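DNMT2 (Spodoptera frugiperda, PDB 4H0N) probably methylates a cytosine in the anticodon loop of tRNA(Asp) at C5 with S-adenosyl-L-methionine as donor, and can also methylate cytosine in DNA. Local coordinates at residues K235-Y240 / R283-K288; E289-M294 / K298-P303. The protein carries 3 engineered substitutions. All blocks are in the same frame, centred on the assembly; numbering follows the deposited sequence.

Contact 1 of 2, residues K235-Y240 / R283-K288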
loop_
_atom_site.group_PDB
_atom_site.type_symbol
_atom_site.label_atom_id
_atom_site.label_comp_id
_atom_site.label_asym_id
_atom_site.label_seq_id
_atom_site.Cartn_x
_atom_site.Cartn_y
_atom_site.Cartn_z
ATOM N N LYS A 235 7.096 -0.139 6.501
ATOM C CA LYS A 235 8.295 0.626 6.186
ATOM C C LYS A 235 9.452 0.214 7.089
ATOM O O LYS A 235 10.617 0.478 6.785
ATOM C CB LYS A 235 8.036 2.128 6.310
ATOM C CG LYS A 235 7.028 2.503 7.381
ATOM C CD LYS A 235 7.462 3.757 8.118
ATOM C CE LYS A 235 6.274 4.596 8.559
ATOM N NZ LYS A 235 6.207 5.880 7.806
ATOM N N ALA A 236 9.125 -0.445 8.196
ATOM C CA ALA A 236 10.131 -0.841 9.174
ATOM C C ALA A 236 10.658 -2.250 8.923
ATOM O O ALA A 236 11.371 -2.808 9.757
ATOM C CB ALA A 236 9.571 -0.724 10.584
ATOM N N TYR A 237 10.299 -2.825 7.778
ATOM C CA TYR A 237 10.785 -4.149 7.404
ATOM C C TYR A 237 12.304 -4.099 7.270
ATOM O O TYR A 237 12.836 -3.235 6.579
ATOM C CB TYR A 237 10.125 -4.605 6.099
ATOM C CG TYR A 237 10.401 -6.044 5.681
ATOM C CD1 TYR A 237 10.088 -7.108 6.515
ATOM C CD2 TYR A 237 10.943 -6.331 4.433
ATOM C CE1 TYR A 237 10.328 -8.412 6.129
ATOM C CE2 TYR A 237 11.185 -7.630 4.039
ATOM C CZ TYR A 237 10.873 -8.670 4.886
ATOM O OH TYR A 237 11.108 -9.972 4.489
ATOM N N THR A 238 12.979 -5.029 7.945
ATOM C CA THR A 238 14.449 -5.103 8.063
ATOM C C THR A 238 15.073 -4.081 9.026
ATOM O O THR A 238 16.288 -4.063 9.191
ATOM C CB THR A 238 15.218 -5.078 6.700
ATOM O OG1 THR A 238 15.398 -3.725 6.266
ATOM C CG2 THR A 238 14.494 -5.888 5.620
ATOM N N HIS A 239 14.248 -3.240 9.648
ATOM C CA HIS A 239 14.705 -2.334 10.702
ATOM C C HIS A 239 14.585 -3.052 12.035
ATOM O O HIS A 239 15.455 -2.952 12.906
ATOM C CB HIS A 239 13.809 -1.099 10.801
ATOM C CG HIS A 239 13.982 -0.103 9.699
ATOM N ND1 HIS A 239 13.464 1.173 9.779
ATOM C CD2 HIS A 239 14.590 -0.187 8.494
ATOM C CE1 HIS A 239 13.751 1.835 8.673
ATOM N NE2 HIS A 239 14.433 1.032 7.876
ATOM N N TYR A 240 13.453 -3.731 12.191
ATOM C CA TYR A 240 13.123 -4.470 13.396
ATOM C C TYR A 240 12.600 -5.815 12.950
ATOM O O TYR A 240 12.275 -6.005 11.778
ATOM C CB TYR A 240 12.064 -3.734 14.208
ATOM C CG TYR A 240 12.417 -2.289 14.436
ATOM C CD1 TYR A 240 13.382 -1.930 15.368
ATOM C CD2 TYR A 240 11.796 -1.280 13.711
ATOM C CE1 TYR A 240 13.716 -0.602 15.578
ATOM C CE2 TYR A 240 12.121 0.052 13.911
ATOM C CZ TYR A 240 13.082 0.386 14.847
ATOM O OH TYR A 240 13.411 1.709 15.053
ATOM N N ARG A 283 16.110 -15.372 5.215
ATOM C CA ARG A 283 16.440 -14.148 4.501
ATOM C C ARG A 283 15.197 -13.304 4.321
ATOM O O ARG A 283 14.080 -13.806 4.407
ATOM C CB ARG A 283 17.019 -14.467 3.126
ATOM C CG ARG A 283 15.987 -14.974 2.130
ATOM C CD ARG A 283 16.398 -14.601 0.719
ATOM N NE ARG A 283 15.700 -15.381 -0.299
ATOM C CZ ARG A 283 14.602 -14.978 -0.926
ATOM N NH1 ARG A 283 14.063 -13.799 -0.634
ATOM N NH2 ARG A 283 14.042 -15.755 -1.840
ATOM N N TYR A 284 15.393 -12.018 4.063
ATOM C CA TYR A 284 14.282 -11.140 3.740
ATOM C C TYR A 284 13.813 -11.359 2.302
ATOM O O TYR A 284 14.539 -11.923 1.481
ATOM C CB TYR A 284 14.692 -9.685 3.929
ATOM C CG TYR A 284 15.096 -9.342 5.343
ATOM C CD1 TYR A 284 14.152 -9.271 6.359
ATOM C CD2 TYR A 284 16.422 -9.072 5.662
ATOM C CE1 TYR A 284 14.515 -8.952 7.655
ATOM C CE2 TYR A 284 16.797 -8.753 6.956
ATOM C CZ TYR A 284 15.841 -8.695 7.947
ATOM O OH TYR A 284 16.215 -8.372 9.232
ATOM N N PHE A 285 12.592 -10.928 2.003
ATOM C CA PHE A 285 12.161 -10.855 0.615
ATOM C C PHE A 285 12.906 -9.695 -0.037
ATOM O O PHE A 285 13.140 -8.666 0.600
ATOM C CB PHE A 285 10.647 -10.647 0.515
ATOM C CG PHE A 285 9.831 -11.853 0.919
ATOM C CD1 PHE A 285 9.700 -12.940 0.064
ATOM C CD2 PHE A 285 9.185 -11.895 2.147
ATOM C CE1 PHE A 285 8.951 -14.051 0.432
ATOM C CE2 PHE A 285 8.433 -13.002 2.521
ATOM C CZ PHE A 285 8.315 -14.079 1.665
ATOM N N THR A 286 13.301 -9.865 -1.295
ATOM C CA THR A 286 13.959 -8.791 -2.031
ATOM C C THR A 286 12.906 -7.773 -2.452
ATOM O O THR A 286 11.731 -8.127 -2.572
ATOM C CB THR A 286 14.645 -9.314 -3.299
ATOM O OG1 THR A 286 13.657 -9.516 -4.316
ATOM C CG2 THR A 286 15.379 -10.614 -3.018
ATOM N N PRO A 287 13.317 -6.508 -2.677
ATOM C CA PRO A 287 12.399 -5.460 -3.142
ATOM C C PRO A 287 11.603 -5.891 -4.367
ATOM O O PRO A 287 10.435 -5.527 -4.513
ATOM C CB PRO A 287 13.348 -4.323 -3.516
ATOM C CG PRO A 287 14.488 -4.484 -2.576
ATOM C CD PRO A 287 14.668 -5.970 -2.419
ATOM N N LYS A 288 12.248 -6.669 -5.230
ATOM C CA LYS A 288 11.631 -7.215 -6.432
ATOM C C LYS A 288 10.490 -8.165 -6.075
ATOM O O LYS A 288 9.397 -8.082 -6.637
ATOM C CB LYS A 288 12.693 -7.948 -7.250
ATOM C CG LYS A 288 12.248 -8.440 -8.610
ATOM C CD LYS A 288 13.420 -9.085 -9.337
ATOM C CE LYS A 288 13.016 -9.626 -10.696
ATOM N NZ LYS A 288 14.158 -10.303 -11.371
#
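Tyr-237 reaches Tyr-284 and Phe-285 with the far end of its ring. Its OH accepts the backbone N-H of Phe-285 (OH to N 3.0 Å, 166° at the hydrogen), while Tyr-284 CD1 comes to within 3.6 Å of Tyr-237 CZ. The two rings form a T-shaped pair, the edge of Tyr-284 turned to the face of Tyr-237, with planes at 80°. Thr-238 CG2 stands over the centre of the Tyr-284 ring, 3.4 Å from the centroid, a CH-pi contact for which a small branched residue suits well.

All this joins the loop between the paired parallel strands 222-223 and 247-248 to the lead-in of helix 287-293. Thr-286, at the N-cap, and Glu-289 form a capping box at the start of that helix.

Further out, Tyr-237 has CG anti to the backbone N (chi1 -172°), which carries the phenol across to the other segment. A tyrosine suits this buried place because its ring packs while its OH serves both Phe-285 N and Ser-246 O. Thr-238 OG1 donates a hydrogen bond to Tyr-237 O, in the carbonyl plane on a lone pair, and is also hydrogen-bonded to Lys-309 NZ.

Contact 2 of 2, residues E289-M294 / K298-P303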
loop_
_atom_site.group_PDB
_atom_site.type_symbol
_atom_site.label_atom_id
_atom_site.label_comp_id
_atom_site.label_asym_id
_atom_site.label_seq_id
_atom_site.Cartn_x
_atom_site.Cartn_y
_atom_site.Cartn_z
ATOM N N GLU A 289 10.755 -9.062 -5.131
ATOM C CA GLU A 289 9.754 -10.020 -4.681
ATOM C C GLU A 289 8.573 -9.326 -4.016
ATOM O O GLU A 289 7.421 -9.668 -4.266
ATOM C CB GLU A 289 10.384 -11.047 -3.739
ATOM C CG GLU A 289 11.189 -12.122 -4.463
ATOM C CD GLU A 289 12.223 -12.809 -3.574
ATOM O OE1 GLU A 289 12.558 -12.270 -2.492
ATOM O OE2 GLU A 289 12.704 -13.894 -3.969
ATOM N N VAL A 290 8.860 -8.343 -3.173
ATOM C CA VAL A 290 7.806 -7.580 -2.520
ATOM C C VAL A 290 6.954 -6.846 -3.561
ATOM O O VAL A 290 5.739 -6.733 -3.409
ATOM C CB VAL A 290 8.395 -6.588 -1.504
ATOM C CG1 VAL A 290 7.290 -5.775 -0.834
ATOM C CG2 VAL A 290 9.234 -7.334 -0.473
ATOM N N LEU A 291 7.596 -6.371 -4.626
ATOM C CA LEU A 291 6.884 -5.734 -5.734
ATOM C C LEU A 291 5.921 -6.697 -6.430
ATOM O O LEU A 291 4.797 -6.323 -6.768
ATOM C CB LEU A 291 7.871 -5.128 -6.741
ATOM C CG LEU A 291 8.362 -3.701 -6.452
ATOM C CD1 LEU A 291 9.595 -3.360 -7.273
ATOM C CD2 LEU A 291 7.260 -2.688 -6.722
ATOM N N MET A 292 6.368 -7.935 -6.634
ATOM C CA MET A 292 5.534 -8.983 -7.225
ATOM C C MET A 292 4.430 -9.404 -6.269
ATOM O O MET A 292 3.301 -9.661 -6.684
ATOM C CB MET A 292 6.373 -10.206 -7.586
ATOM C CG MET A 292 7.305 -10.023 -8.762
ATOM S SD MET A 292 6.429 -9.552 -10.259
ATOM C CE MET A 292 7.292 -8.033 -10.670
ATOM N N ILE A 293 4.772 -9.488 -4.990
ATOM C CA ILE A 293 3.799 -9.763 -3.941
ATOM C C ILE A 293 2.710 -8.688 -3.880
ATOM O O ILE A 293 1.536 -8.999 -3.686
ATOM C CB ILE A 293 4.487 -9.903 -2.564
ATOM C CG1 ILE A 293 5.265 -11.216 -2.503
ATOM C CG2 ILE A 293 3.468 -9.854 -1.434
ATOM C CD1 ILE A 293 6.234 -11.308 -1.337
ATOM N N MET A 294 3.094 -7.427 -4.062
ATOM C CA MET A 294 2.116 -6.339 -4.061
ATOM C C MET A 294 1.497 -6.129 -5.444
ATOM O O MET A 294 0.845 -5.116 -5.703
ATOM C CB MET A 294 2.735 -5.052 -3.529
ATOM C CG MET A 294 3.139 -5.149 -2.075
ATOM S SD MET A 294 3.854 -3.622 -1.468
ATOM C CE MET A 294 2.388 -2.605 -1.329
ATOM N N LYS A 298 5.877 -6.528 -14.035
ATOM C CA LYS A 298 7.290 -6.869 -14.170
ATOM C C LYS A 298 8.090 -5.767 -14.863
ATOM O O LYS A 298 9.301 -5.650 -14.666
ATOM C CB LYS A 298 7.448 -8.205 -14.909
ATOM C CG LYS A 298 6.638 -9.363 -14.312
ATOM C CD LYS A 298 5.209 -9.425 -14.870
ATOM C CE LYS A 298 4.182 -9.679 -13.766
ATOM N NZ LYS A 298 2.773 -9.502 -14.235
ATOM N N SER A 299 7.407 -4.960 -15.669
ATOM C CA SER A 299 8.025 -3.797 -16.295
ATOM C C SER A 299 8.399 -2.756 -15.244
ATOM O O SER A 299 9.282 -1.925 -15.464
ATOM C CB SER A 299 7.095 -3.186 -17.353
ATOM O OG SER A 299 5.745 -3.144 -16.911
ATOM N N TYR A 300 7.726 -2.814 -14.098
ATOM C CA TYR A 300 8.002 -1.893 -13.005
ATOM C C TYR A 300 9.270 -2.309 -12.281
ATOM O O TYR A 300 9.353 -3.410 -11.734
ATOM C CB TYR A 300 6.834 -1.850 -12.019
ATOM C CG TYR A 300 6.907 -0.701 -11.044
ATOM C CD1 TYR A 300 6.166 0.454 -11.253
ATOM C CD2 TYR A 300 7.723 -0.762 -9.919
ATOM C CE1 TYR A 300 6.226 1.514 -10.371
ATOM C CE2 TYR A 300 7.790 0.297 -9.026
ATOM C CZ TYR A 300 7.038 1.433 -9.260
ATOM O OH TYR A 300 7.092 2.494 -8.387
ATOM N N ASN A 301 10.254 -1.418 -12.280
ATOM C CA ASN A 301 11.524 -1.685 -11.630
ATOM C C ASN A 301 11.974 -0.504 -10.791
ATOM O O ASN A 301 11.567 0.630 -11.039
ATOM C CB ASN A 301 12.592 -2.035 -12.667
ATOM C CG ASN A 301 12.348 -3.386 -13.321
ATOM O OD1 ASN A 301 11.809 -4.307 -12.700
ATOM N ND2 ASN A 301 12.749 -3.510 -14.584
ATOM N N LEU A 302 12.811 -0.774 -9.794
ATOM C CA LEU A 302 13.330 0.278 -8.932
ATOM C C LEU A 302 14.706 0.738 -9.396
ATOM O O LEU A 302 15.508 -0.064 -9.877
ATOM C CB LEU A 302 13.401 -0.194 -7.476
ATOM C CG LEU A 302 12.100 -0.614 -6.786
ATOM C CD1 LEU A 302 12.369 -0.951 -5.326
ATOM C CD2 LEU A 302 11.036 0.467 -6.900
ATOM N N PRO A 303 14.979 2.042 -9.261
ATOM C CA PRO A 303 16.315 2.578 -9.539
ATOM C C PRO A 303 17.368 1.965 -8.618
ATOM O O PRO A 303 17.143 1.843 -7.413
ATOM C CB PRO A 303 16.157 4.070 -9.229
ATOM C CG PRO A 303 14.705 4.348 -9.441
ATOM C CD PRO A 303 14.004 3.107 -8.968
#
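Leu-291 faces Tyr-300 and Leu-302 between helix 287-293 and the loop that follows it. The helix ends at Ile-293, with Met-294 the first residue out of it, and the chain then passes across its side as the loop 298-303, on the way to helix 308-316. This part belongs to a C5-cytosine methyltransferase with a Rossmann-like core, and lies close to its cofactor site. From CB, which points toward the loop, the leucine side chain runs to CG and there splits between two partners. CD1 packs on the branch point of the other leucine, 3.7 Å from Leu-302 CG. CD2 meets the ring of Tyr-300, 3.8 Å from its CD2 and about as far from its CE2, approaching obliquely. A forked aliphatic residue suits this place because one branch serves each neighbour; an alanine here would probably leave a gap beside both the Tyr-300 ring and Leu-302, and the ring less firmly held in place.

The phenol of Tyr-300 extends beyond Leu-291 to put OH in a hydrogen bond with the backbone O of Ile-13, a residue that probably binds S-adenosyl-L-homocysteine; the bound ligand is about 7 Å from the tyrosine side chain at the nearest atoms. Helix 37-46 also packs on this ring, through Val-42 and Asn-46.

At the more exposed side, Met-292 and Lys-298 cross at about a right angle. Flexible, unbranched chains fit such a margin: the methionine bends at chi2 and chi3 (-58° and 124°), and this brings its methyl CE to 3.7 Å from Lys-298 CA and 3.9 Å from Lys-298 CG.

In the fold
Contact 1 closes before contact 2 opens, and their centres are about 14 Å apart. Helix 287-293 serves both: 283-288 supplies its approach and first two residues, 289-294 the remainder. The two are joined directly by a salt bridge from Arg-283 NH1 to Glu-289 OE1 (2.8 Å) and by packing of Phe-285 on Val-290 and Ile-293, while Pro-287 touches Leu-302. Helix 308-316 also touches both contacts, through Tyr-312 in the first and Cys-311 and Leu-315 in the second. Helix 287-293 thus links the loop 235-240, away from the seven-stranded Rossmann-like sheet, to the segment 298-303, which borders the cofactor site.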